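Long-range contact in sugar phosphate isomerase/epimerase (Parabacteroides distasonis, PDB 3OBE), which is probably an isomerase or epimerase acting on sugar-type substrates, built on the TIM barrel of the xylose isomerase-like family: residues T208-W221 / P237-W249. Residues are numbered along the deposited sequence; the frame is centred on the assembly and turned at random.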
ATOM      1  N   THR A 208     -17.543  -3.835  -3.384  1.00 18.23           N
ATOM      2  CA  THR A 208     -17.129  -2.422  -3.291  1.00 17.30           C
ATOM      3  C   THR A 208     -17.288  -1.738  -4.641  1.00 18.26           C
ATOM      4  O   THR A 208     -17.231  -2.369  -5.682  1.00 18.06           O
ATOM      5  CB  THR A 208     -15.686  -2.231  -2.786  1.00 16.99           C
ATOM      6  OG1 THR A 208     -14.760  -2.971  -3.578  1.00 14.94           O
ATOM      7  CG2 THR A 208     -15.565  -2.717  -1.343  1.00 14.73           C
ATOM      8  N   ASP A 209     -17.571  -0.453  -4.567  1.00 17.55           N
ATOM      9  CA  ASP A 209     -17.792   0.382  -5.746  1.00 19.09           C
ATOM     10  C   ASP A 209     -16.477   0.847  -6.294  1.00 17.59           C
ATOM     11  O   ASP A 209     -15.727   1.506  -5.549  1.00 17.99           O
ATOM     12  CB  ASP A 209     -18.584   1.606  -5.283  1.00 20.06           C
ATOM     13  CG  ASP A 209     -19.035   2.512  -6.407  1.00 25.52           C
ATOM     14  OD1 ASP A 209     -18.410   2.602  -7.500  1.00 30.13           O
ATOM     15  OD2 ASP A 209     -20.045   3.223  -6.153  1.00 29.75           O
ATOM     16  N   PRO A 210     -16.208   0.632  -7.612  1.00 19.45           N
ATOM     17  CA  PRO A 210     -14.929   1.078  -8.190  1.00 19.86           C
ATOM     18  C   PRO A 210     -14.668   2.574  -8.036  1.00 19.98           C
ATOM     19  O   PRO A 210     -13.524   2.971  -7.986  1.00 20.57           O
ATOM     20  CB  PRO A 210     -15.025   0.701  -9.679  1.00 19.97           C
ATOM     21  CG  PRO A 210     -16.145  -0.341  -9.771  1.00 23.55           C
ATOM     22  CD  PRO A 210     -17.022  -0.180  -8.549  1.00 21.01           C
ATOM     23  N   ASP A 211     -15.712   3.385  -7.967  1.00 21.09           N
ATOM     24  CA  ASP A 211     -15.545   4.833  -7.797  1.00 23.08           C
ATOM     25  C   ASP A 211     -15.252   5.236  -6.351  1.00 22.08           C
ATOM     26  O   ASP A 211     -14.842   6.374  -6.089  1.00 24.40           O
ATOM     27  CB  ASP A 211     -16.782   5.570  -8.344  1.00 26.16           C
ATOM     28  CG  ASP A 211     -16.967   5.375  -9.872  1.00 32.46           C
ATOM     29  OD1 ASP A 211     -15.942   5.183 -10.589  1.00 40.85           O
ATOM     30  OD2 ASP A 211     -18.141   5.405 -10.333  1.00 40.37           O
ATOM     31  N   LYS A 212     -15.448   4.331  -5.395  1.00 19.59           N
ATOM     32  CA  LYS A 212     -15.174   4.615  -3.981  1.00 17.64           C
ATOM     33  C   LYS A 212     -13.911   3.896  -3.456  1.00 16.56           C
ATOM     34  O   LYS A 212     -13.283   4.393  -2.580  1.00 15.79           O
ATOM     35  CB  LYS A 212     -16.340   4.184  -3.112  1.00 17.27           C
ATOM     36  CG  LYS A 212     -17.642   4.944  -3.369  1.00 18.86           C
ATOM     37  CD  LYS A 212     -18.788   4.322  -2.569  1.00 17.75           C
ATOM     38  CE  LYS A 212     -20.169   4.882  -2.943  1.00 19.54           C
ATOM     39  NZ  LYS A 212     -21.259   4.182  -2.235  1.00 17.01           N
ATOM     40  N   VAL A 213     -13.643   2.691  -3.950  1.00 14.77           N
ATOM     41  CA  VAL A 213     -12.647   1.815  -3.402  1.00 14.92           C
ATOM     42  C   VAL A 213     -11.751   1.255  -4.488  1.00 15.08           C
ATOM     43  O   VAL A 213     -12.245   0.718  -5.485  1.00 15.02           O
ATOM     44  CB  VAL A 213     -13.321   0.643  -2.651  1.00 15.26           C
ATOM     45  CG1 VAL A 213     -12.288  -0.457  -2.226  1.00 13.17           C
ATOM     46  CG2 VAL A 213     -14.086   1.174  -1.442  1.00 12.70           C
HETATM   47  N   MSE A 214     -10.430   1.356  -4.262  1.00 13.33           N
HETATM   48  CA  MSE A 214      -9.479   0.623  -5.097  1.00 14.07           C
HETATM   49  C   MSE A 214      -8.639  -0.289  -4.197  1.00 13.27           C
HETATM   50  O   MSE A 214      -8.839  -0.346  -2.965  1.00 13.44           O
HETATM   51  CB  MSE A 214      -8.631   1.598  -5.921  1.00 13.60           C
HETATM   52  CG  MSE A 214      -7.847   2.642  -5.116  1.00 13.89           C
HETATM   53 SE   MSE A 214      -6.158   1.953  -4.429  0.75 13.58          SE
HETATM   54  CE  MSE A 214      -5.595   3.625  -3.594  1.00 12.51           C
ATOM     55  N   PHE A 215      -7.753  -1.066  -4.823  1.00 12.94           N
ATOM     56  CA  PHE A 215      -6.988  -2.090  -4.167  1.00 12.48           C
ATOM     57  C   PHE A 215      -5.508  -1.859  -4.439  1.00 11.63           C
ATOM     58  O   PHE A 215      -5.102  -1.541  -5.590  1.00 13.65           O
ATOM     59  CB  PHE A 215      -7.466  -3.508  -4.556  1.00 11.07           C
ATOM     60  CG  PHE A 215      -8.858  -3.828  -3.990  1.00 12.09           C
ATOM     61  CD1 PHE A 215      -9.994  -3.346  -4.628  1.00 12.96           C
ATOM     62  CD2 PHE A 215      -9.016  -4.472  -2.771  1.00 14.77           C
ATOM     63  CE1 PHE A 215     -11.228  -3.545  -4.082  1.00 13.67           C
ATOM     64  CE2 PHE A 215     -10.293  -4.690  -2.244  1.00 13.99           C
ATOM     65  CZ  PHE A 215     -11.376  -4.216  -2.880  1.00 11.61           C
ATOM     66  N   GLU A 216      -4.735  -2.035  -3.378  1.00 12.59           N
ATOM     67  CA  GLU A 216      -3.258  -2.019  -3.445  1.00 11.66           C
ATOM     68  C   GLU A 216      -2.849  -3.459  -3.405  1.00 12.58           C
ATOM     69  O   GLU A 216      -2.788  -4.082  -2.335  1.00 11.82           O
ATOM     70  CB  GLU A 216      -2.686  -1.206  -2.289  1.00 12.25           C
ATOM     71  CG  GLU A 216      -1.135  -1.113  -2.207  1.00 12.12           C
ATOM     72  CD  GLU A 216      -0.705  -0.158  -1.174  1.00 12.81           C
ATOM     73  OE1 GLU A 216      -0.901  -0.476  -0.003  1.00 10.78           O
ATOM     74  OE2 GLU A 216      -0.058   0.872  -1.518  1.00 12.06           O
ATOM     75  N   LEU A 217      -2.594  -4.009  -4.575  1.00 13.11           N
ATOM     76  CA  LEU A 217      -2.336  -5.435  -4.707  1.00 12.41           C
ATOM     77  C   LEU A 217      -0.939  -5.743  -4.231  1.00 12.94           C
ATOM     78  O   LEU A 217       0.025  -5.253  -4.790  1.00 13.36           O
ATOM     79  CB  LEU A 217      -2.497  -5.916  -6.129  1.00 12.47           C
ATOM     80  CG  LEU A 217      -2.237  -7.401  -6.342  1.00 13.53           C
ATOM     81  CD1 LEU A 217      -3.134  -8.272  -5.393  1.00 13.53           C
ATOM     82  CD2 LEU A 217      -2.350  -7.757  -7.778  1.00 15.60           C
ATOM     83  N   ASP A 218      -0.878  -6.550  -3.186  1.00 12.25           N
ATOM     84  CA  ASP A 218       0.430  -7.086  -2.721  1.00 11.51           C
ATOM     85  C   ASP A 218       0.782  -8.321  -3.522  1.00 12.93           C
ATOM     86  O   ASP A 218       0.215  -9.385  -3.324  1.00 13.94           O
ATOM     87  CB  ASP A 218       0.508  -7.375  -1.244  1.00 12.24           C
ATOM     88  CG  ASP A 218       1.958  -7.377  -0.794  1.00 11.36           C
ATOM     89  OD1 ASP A 218       2.679  -8.290  -1.299  1.00 13.61           O
ATOM     90  OD2 ASP A 218       2.376  -6.458  -0.034  1.00 13.23           O
ATOM     91  N   VAL A 219       1.672  -8.144  -4.505  1.00 13.03           N
ATOM     92  CA  VAL A 219       1.954  -9.231  -5.418  1.00 14.03           C
ATOM     93  C   VAL A 219       2.648 -10.381  -4.688  1.00 14.51           C
ATOM     94  O   VAL A 219       2.441 -11.563  -5.012  1.00 14.27           O
ATOM     95  CB  VAL A 219       2.726  -8.755  -6.658  1.00 15.43           C
ATOM     96  CG1 VAL A 219       1.849  -7.806  -7.447  1.00 17.28           C
ATOM     97  CG2 VAL A 219       4.100  -8.127  -6.278  1.00 14.15           C
ATOM     98  N   TYR A 220       3.476 -10.057  -3.698  1.00 14.75           N
ATOM     99  CA  TYR A 220       4.207 -11.094  -2.950  1.00 14.96           C
ATOM    100  C   TYR A 220       3.269 -11.891  -2.067  1.00 14.41           C
ATOM    101  O   TYR A 220       3.306 -13.102  -2.080  1.00 14.69           O
ATOM    102  CB  TYR A 220       5.274 -10.475  -2.072  1.00 14.28           C
ATOM    103  CG  TYR A 220       6.012 -11.439  -1.207  1.00 13.49           C
ATOM    104  CD1 TYR A 220       7.079 -12.230  -1.720  1.00 14.61           C
ATOM    105  CD2 TYR A 220       5.697 -11.575   0.146  1.00 13.06           C
ATOM    106  CE1 TYR A 220       7.801 -13.091  -0.856  1.00 15.47           C
ATOM    107  CE2 TYR A 220       6.405 -12.437   0.957  1.00 14.45           C
ATOM    108  CZ  TYR A 220       7.442 -13.175   0.460  1.00 15.21           C
ATOM    109  OH  TYR A 220       8.134 -14.020   1.273  1.00 15.79           O
ATOM    110  N   TRP A 221       2.430 -11.214  -1.289  1.00 12.71           N
ATOM    111  CA  TRP A 221       1.574 -11.968  -0.370  1.00 12.94           C
ATOM    112  C   TRP A 221       0.494 -12.726  -1.169  1.00 12.88           C
ATOM    113  O   TRP A 221       0.005 -13.760  -0.702  1.00 13.02           O
ATOM    114  CB  TRP A 221       0.953 -11.048   0.684  1.00 13.53           C
ATOM    115  CG  TRP A 221       1.973 -10.499   1.668  1.00 13.35           C
ATOM    116  CD1 TRP A 221       2.269  -9.177   1.876  1.00 14.75           C
ATOM    117  CD2 TRP A 221       2.832 -11.233   2.560  1.00 13.03           C
ATOM    118  NE1 TRP A 221       3.218  -9.045   2.845  1.00 14.21           N
ATOM    119  CE2 TRP A 221       3.594 -10.284   3.285  1.00 14.04           C
ATOM    120  CE3 TRP A 221       3.016 -12.591   2.840  1.00 13.31           C
ATOM    121  CZ2 TRP A 221       4.549 -10.660   4.231  1.00 15.35           C
ATOM    122  CZ3 TRP A 221       3.961 -12.946   3.778  1.00 14.05           C
ATOM    123  CH2 TRP A 221       4.720 -11.986   4.458  1.00 16.15           C
ATOM    124  N   PRO A 237      -9.139  -5.336 -13.767  1.00 16.52           N
ATOM    125  CA  PRO A 237      -8.088  -4.442 -14.238  1.00 18.33           C
ATOM    126  C   PRO A 237      -8.242  -2.997 -13.773  1.00 18.98           C
ATOM    127  O   PRO A 237      -7.241  -2.297 -13.629  1.00 21.02           O
ATOM    128  CB  PRO A 237      -8.225  -4.532 -15.745  1.00 18.31           C
ATOM    129  CG  PRO A 237      -9.551  -5.033 -16.034  1.00 19.15           C
ATOM    130  CD  PRO A 237      -9.873  -5.948 -14.849  1.00 18.45           C
ATOM    131  N   ASN A 238      -9.485  -2.588 -13.513  1.00 19.24           N
ATOM    132  CA  ASN A 238      -9.755  -1.216 -13.095  1.00 19.03           C
ATOM    133  C   ASN A 238      -9.756  -1.066 -11.592  1.00 19.28           C
ATOM    134  O   ASN A 238      -9.904   0.048 -11.091  1.00 20.67           O
ATOM    135  CB  ASN A 238     -11.115  -0.741 -13.654  1.00 20.50           C
ATOM    136  CG  ASN A 238     -12.288  -1.612 -13.202  1.00 23.55           C
ATOM    137  OD1 ASN A 238     -12.174  -2.862 -13.087  1.00 24.25           O
ATOM    138  ND2 ASN A 238     -13.436  -0.976 -12.981  1.00 25.38           N
ATOM    139  N   ARG A 239      -9.558  -2.150 -10.860  1.00 15.91           N
ATOM    140  CA  ARG A 239      -9.642  -2.097  -9.382  1.00 14.98           C
ATOM    141  C   ARG A 239      -8.287  -2.028  -8.661  1.00 15.50           C
ATOM    142  O   ARG A 239      -8.166  -1.419  -7.607  1.00 14.56           O
ATOM    143  CB  ARG A 239     -10.391  -3.301  -8.847  1.00 15.11           C
ATOM    144  CG  ARG A 239     -11.761  -3.564  -9.460  1.00 15.45           C
ATOM    145  CD  ARG A 239     -12.712  -2.398  -9.473  1.00 16.52           C
ATOM    146  NE  ARG A 239     -12.880  -1.814  -8.155  1.00 14.98           N
ATOM    147  CZ  ARG A 239     -13.641  -2.344  -7.206  1.00 15.83           C
ATOM    148  NH1 ARG A 239     -14.291  -3.476  -7.421  1.00 15.53           N
ATOM    149  NH2 ARG A 239     -13.741  -1.727  -6.039  1.00 15.20           N
ATOM    150  N   PHE A 240      -7.265  -2.648  -9.257  1.00 16.48           N
ATOM    151  CA  PHE A 240      -5.930  -2.647  -8.702  1.00 15.98           C
ATOM    152  C   PHE A 240      -5.191  -1.433  -9.201  1.00 17.16           C
ATOM    153  O   PHE A 240      -4.588  -1.467 -10.277  1.00 20.17           O
ATOM    154  CB  PHE A 240      -5.260  -3.975  -9.082  1.00 15.79           C
ATOM    155  CG  PHE A 240      -5.850  -5.145  -8.389  1.00 17.77           C
ATOM    156  CD1 PHE A 240      -5.841  -5.200  -7.007  1.00 15.27           C
ATOM    157  CD2 PHE A 240      -6.432  -6.209  -9.080  1.00 18.83           C
ATOM    158  CE1 PHE A 240      -6.390  -6.286  -6.330  1.00 15.72           C
ATOM    159  CE2 PHE A 240      -6.984  -7.259  -8.387  1.00 15.65           C
ATOM    160  CZ  PHE A 240      -6.941  -7.307  -7.041  1.00 15.84           C
ATOM    161  N   LYS A 241      -5.264  -0.336  -8.444  0.50 16.40           N
ATOM    162  CA  LYS A 241      -4.710   0.937  -8.882  0.50 16.00           C
ATOM    163  C   LYS A 241      -3.280   1.182  -8.355  0.50 15.59           C
ATOM    164  O   LYS A 241      -2.564   2.022  -8.906  0.50 16.20           O
ATOM    165  CB  LYS A 241      -5.627   2.123  -8.486  0.50 15.95           C
ATOM    166  CG  LYS A 241      -6.979   2.145  -9.244  0.50 17.09           C
ATOM    167  CD  LYS A 241      -7.752   3.443  -8.990  0.50 17.72           C
ATOM    168  CE  LYS A 241      -9.090   3.512  -9.732  0.50 20.52           C
ATOM    169  NZ  LYS A 241      -9.922   4.647  -9.265  0.50 20.24           N
ATOM    170  N   LEU A 242      -2.902   0.463  -7.308  1.00 13.56           N
ATOM    171  CA  LEU A 242      -1.546   0.473  -6.758  1.00 13.84           C
ATOM    172  C   LEU A 242      -1.060  -0.965  -6.631  1.00 13.20           C
ATOM    173  O   LEU A 242      -1.846  -1.921  -6.460  1.00 13.56           O
ATOM    174  CB  LEU A 242      -1.510   1.137  -5.373  1.00 13.67           C
ATOM    175  CG  LEU A 242      -1.943   2.574  -5.221  1.00 13.61           C
ATOM    176  CD1 LEU A 242      -2.035   2.941  -3.730  1.00 16.35           C
ATOM    177  CD2 LEU A 242      -1.015   3.505  -5.992  1.00 13.56           C
ATOM    178  N   LEU A 243       0.262  -1.142  -6.648  1.00 13.84           N
ATOM    179  CA  LEU A 243       0.855  -2.368  -6.179  1.00 14.31           C
ATOM    180  C   LEU A 243       1.726  -2.086  -4.971  1.00 14.31           C
ATOM    181  O   LEU A 243       2.327  -0.993  -4.860  1.00 13.73           O
ATOM    182  CB  LEU A 243       1.760  -3.012  -7.222  1.00 15.08           C
ATOM    183  CG  LEU A 243       1.158  -3.299  -8.615  1.00 15.56           C
ATOM    184  CD1 LEU A 243       2.204  -3.865  -9.625  1.00 16.93           C
ATOM    185  CD2 LEU A 243      -0.084  -4.200  -8.485  1.00 15.90           C
ATOM    186  N   HIS A 244       1.865  -3.112  -4.137  1.00 12.66           N
ATOM    187  CA  HIS A 244       3.061  -3.258  -3.322  1.00 13.07           C
ATOM    188  C   HIS A 244       4.004  -4.210  -4.030  1.00 13.21           C
ATOM    189  O   HIS A 244       3.588  -5.309  -4.459  1.00 13.85           O
ATOM    190  CB  HIS A 244       2.762  -3.771  -1.932  1.00 12.53           C
ATOM    191  CG  HIS A 244       2.734  -2.683  -0.916  1.00 12.67           C
ATOM    192  ND1 HIS A 244       3.142  -2.853   0.387  1.00 13.00           N
ATOM    193  CD2 HIS A 244       2.310  -1.400  -1.014  1.00 12.26           C
ATOM    194  CE1 HIS A 244       2.992  -1.723   1.052  1.00 12.00           C
ATOM    195  NE2 HIS A 244       2.465  -0.823   0.237  1.00 12.90           N
ATOM    196  N   ILE A 245       5.250  -3.765  -4.179  1.00 12.90           N
ATOM    197  CA  ILE A 245       6.311  -4.553  -4.774  1.00 13.15           C
ATOM    198  C   ILE A 245       7.185  -5.046  -3.631  1.00 14.41           C
ATOM    199  O   ILE A 245       7.844  -4.250  -2.926  1.00 14.84           O
ATOM    200  CB  ILE A 245       7.117  -3.741  -5.836  1.00 13.55           C
ATOM    201  CG1 ILE A 245       6.207  -3.402  -7.037  1.00 13.77           C
ATOM    202  CG2 ILE A 245       8.416  -4.468  -6.262  1.00 14.16           C
ATOM    203  CD1 ILE A 245       5.752  -4.673  -7.861  1.00 13.23           C
ATOM    204  N   LYS A 246       7.117  -6.359  -3.424  1.00 13.57           N
ATOM    205  CA  LYS A 246       7.732  -7.047  -2.319  1.00 13.17           C
ATOM    206  C   LYS A 246       8.264  -8.388  -2.819  1.00 13.08           C
ATOM    207  O   LYS A 246       7.738  -8.962  -3.781  1.00 13.12           O
ATOM    208  CB  LYS A 246       6.739  -7.247  -1.160  1.00 14.23           C
ATOM    209  CG  LYS A 246       7.443  -7.903   0.070  1.00 14.31           C
ATOM    210  CD  LYS A 246       6.573  -8.049   1.237  1.00 18.10           C
ATOM    211  CE  LYS A 246       7.329  -8.672   2.383  1.00 17.78           C
ATOM    212  NZ  LYS A 246       8.117  -9.901   2.015  1.00 17.92           N
ATOM    213  N   ASP A 247       9.344  -8.846  -2.210  1.00 12.85           N
ATOM    214  CA  ASP A 247       9.971 -10.120  -2.553  1.00 13.99           C
ATOM    215  C   ASP A 247      10.399 -10.740  -1.225  1.00 15.02           C
ATOM    216  O   ASP A 247       9.985 -10.266  -0.173  1.00 14.08           O
ATOM    217  CB  ASP A 247      11.139  -9.841  -3.500  1.00 15.20           C
ATOM    218  CG  ASP A 247      11.522 -11.016  -4.373  1.00 16.16           C
ATOM    219  OD1 ASP A 247      11.345 -12.174  -3.935  1.00 16.31           O
ATOM    220  OD2 ASP A 247      12.089 -10.765  -5.505  1.00 16.00           O
ATOM    221  N   ARG A 248      11.240 -11.773  -1.234  1.00 15.20           N
ATOM    222  CA  ARG A 248      11.738 -12.329   0.030  0.70 15.53           C
ATOM    223  C   ARG A 248      12.454 -11.221   0.819  1.00 15.02           C
ATOM    224  O   ARG A 248      12.215 -11.015   2.002  1.00 15.55           O
ATOM    225  CB  ARG A 248      12.682 -13.450  -0.255  0.70 17.47           C
ATOM    226  CG  ARG A 248      12.021 -14.589  -1.035  0.70 18.25           C
ATOM    227  CD  ARG A 248      10.898 -15.234  -0.185  0.70 19.48           C
ATOM    228  NE  ARG A 248      11.438 -16.201   0.754  0.70 18.67           N
ATOM    229  CZ  ARG A 248      10.703 -16.870   1.639  0.70 21.24           C
ATOM    230  NH1 ARG A 248       9.403 -16.648   1.735  0.70 18.88           N
ATOM    231  NH2 ARG A 248      11.268 -17.738   2.447  0.70 21.38           N
ATOM    232  N   TRP A 249      13.314 -10.511   0.118  1.00 15.65           N
ATOM    233  CA  TRP A 249      13.994  -9.330   0.707  1.00 13.77           C
ATOM    234  C   TRP A 249      14.248  -8.344  -0.433  1.00 13.83           C
ATOM    235  O   TRP A 249      13.345  -7.605  -0.852  1.00 14.04           O
ATOM    236  CB  TRP A 249      15.216  -9.747   1.519  1.00 16.48           C
ATOM    237  CG  TRP A 249      15.606  -8.639   2.501  1.00 15.82           C
ATOM    238  CD1 TRP A 249      14.817  -8.128   3.506  1.00 15.65           C
ATOM    239  CD2 TRP A 249      16.852  -7.937   2.571  1.00 13.45           C
ATOM    240  NE1 TRP A 249      15.487  -7.129   4.177  1.00 15.01           N
ATOM    241  CE2 TRP A 249      16.738  -6.993   3.627  1.00 13.45           C
ATOM    242  CE3 TRP A 249      18.066  -8.004   1.854  1.00 15.21           C
ATOM    243  CZ2 TRP A 249      17.777  -6.127   3.958  1.00 17.63           C
ATOM    244  CZ3 TRP A 249      19.090  -7.168   2.202  1.00 16.76           C
ATOM    245  CH2 TRP A 249      18.934  -6.222   3.237  1.00 17.56           C
TER
HETATM  246  O   HOH W   1     -11.499   0.641  -8.183  1.00 15.94           O
HETATM  247  O   HOH W   2     -11.148   4.093  -6.924  1.00 22.79           O
HETATM  248  O   HOH W   3     -11.935   2.253 -10.648  1.00 41.68           O
HETATM  249  O   HOH W   4       4.302  -5.271   1.025  1.00 15.34           O
HETATM  250  O   HOH W   5       4.330  -7.494  -3.080  1.00 30.38           O
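Neighbouring parallel strands of the TIM barrel, 213-218 and 240-245, pair here with a beta bulge at Lys241, the extra residue between the pairs Phe215-Phe240 and Glu216-Leu242. Leu217 anchors the ladder beyond it, its N giving to Leu242 O and its O taking from His244 N. At the N-terminal end Arg239 folds back, bent at chi2 and chi3, and its NH2 donates hydrogen bonds to Val213 O (2.9 Å) and Thr208 OG1 (2.9 Å), both close to the guanidinium plane. Thr208 OG1 also bonds Phe204 O, and Arg239 NH1 bonds Leu205 O. Pro210 CA lies over one face of the guanidinium; the Phe215 ring stands nearly upright on the other (planes 77° apart), with CE1 touching. On the helix side of the sheet, Leu217 CD2 lies over the centre of the Phe240 ring, while Leu217 CB touches Phe240 CD1 at 3.5 Å.

Glu216 and His244 point into the barrel; the carboxylate and imidazole planes stand 49° apart, and their polar ends bond to His96 and Glu54 respectively. Beyond the strands, Lys246 NZ sits over the Tyr220 ring as a cation-pi contact, 3.7 Å from the centroid, and also salt-bridges Glu279. With an alanine at Tyr220, Lys246 is likely to lose the ring under its NZ, and a gap would open beside its CG and CD. Glu216, Asp218 (bonded to His169) and His244 make the inner face polar, and a phosphate near His244, probably from the crystallisation liquor, may mark a pocket there.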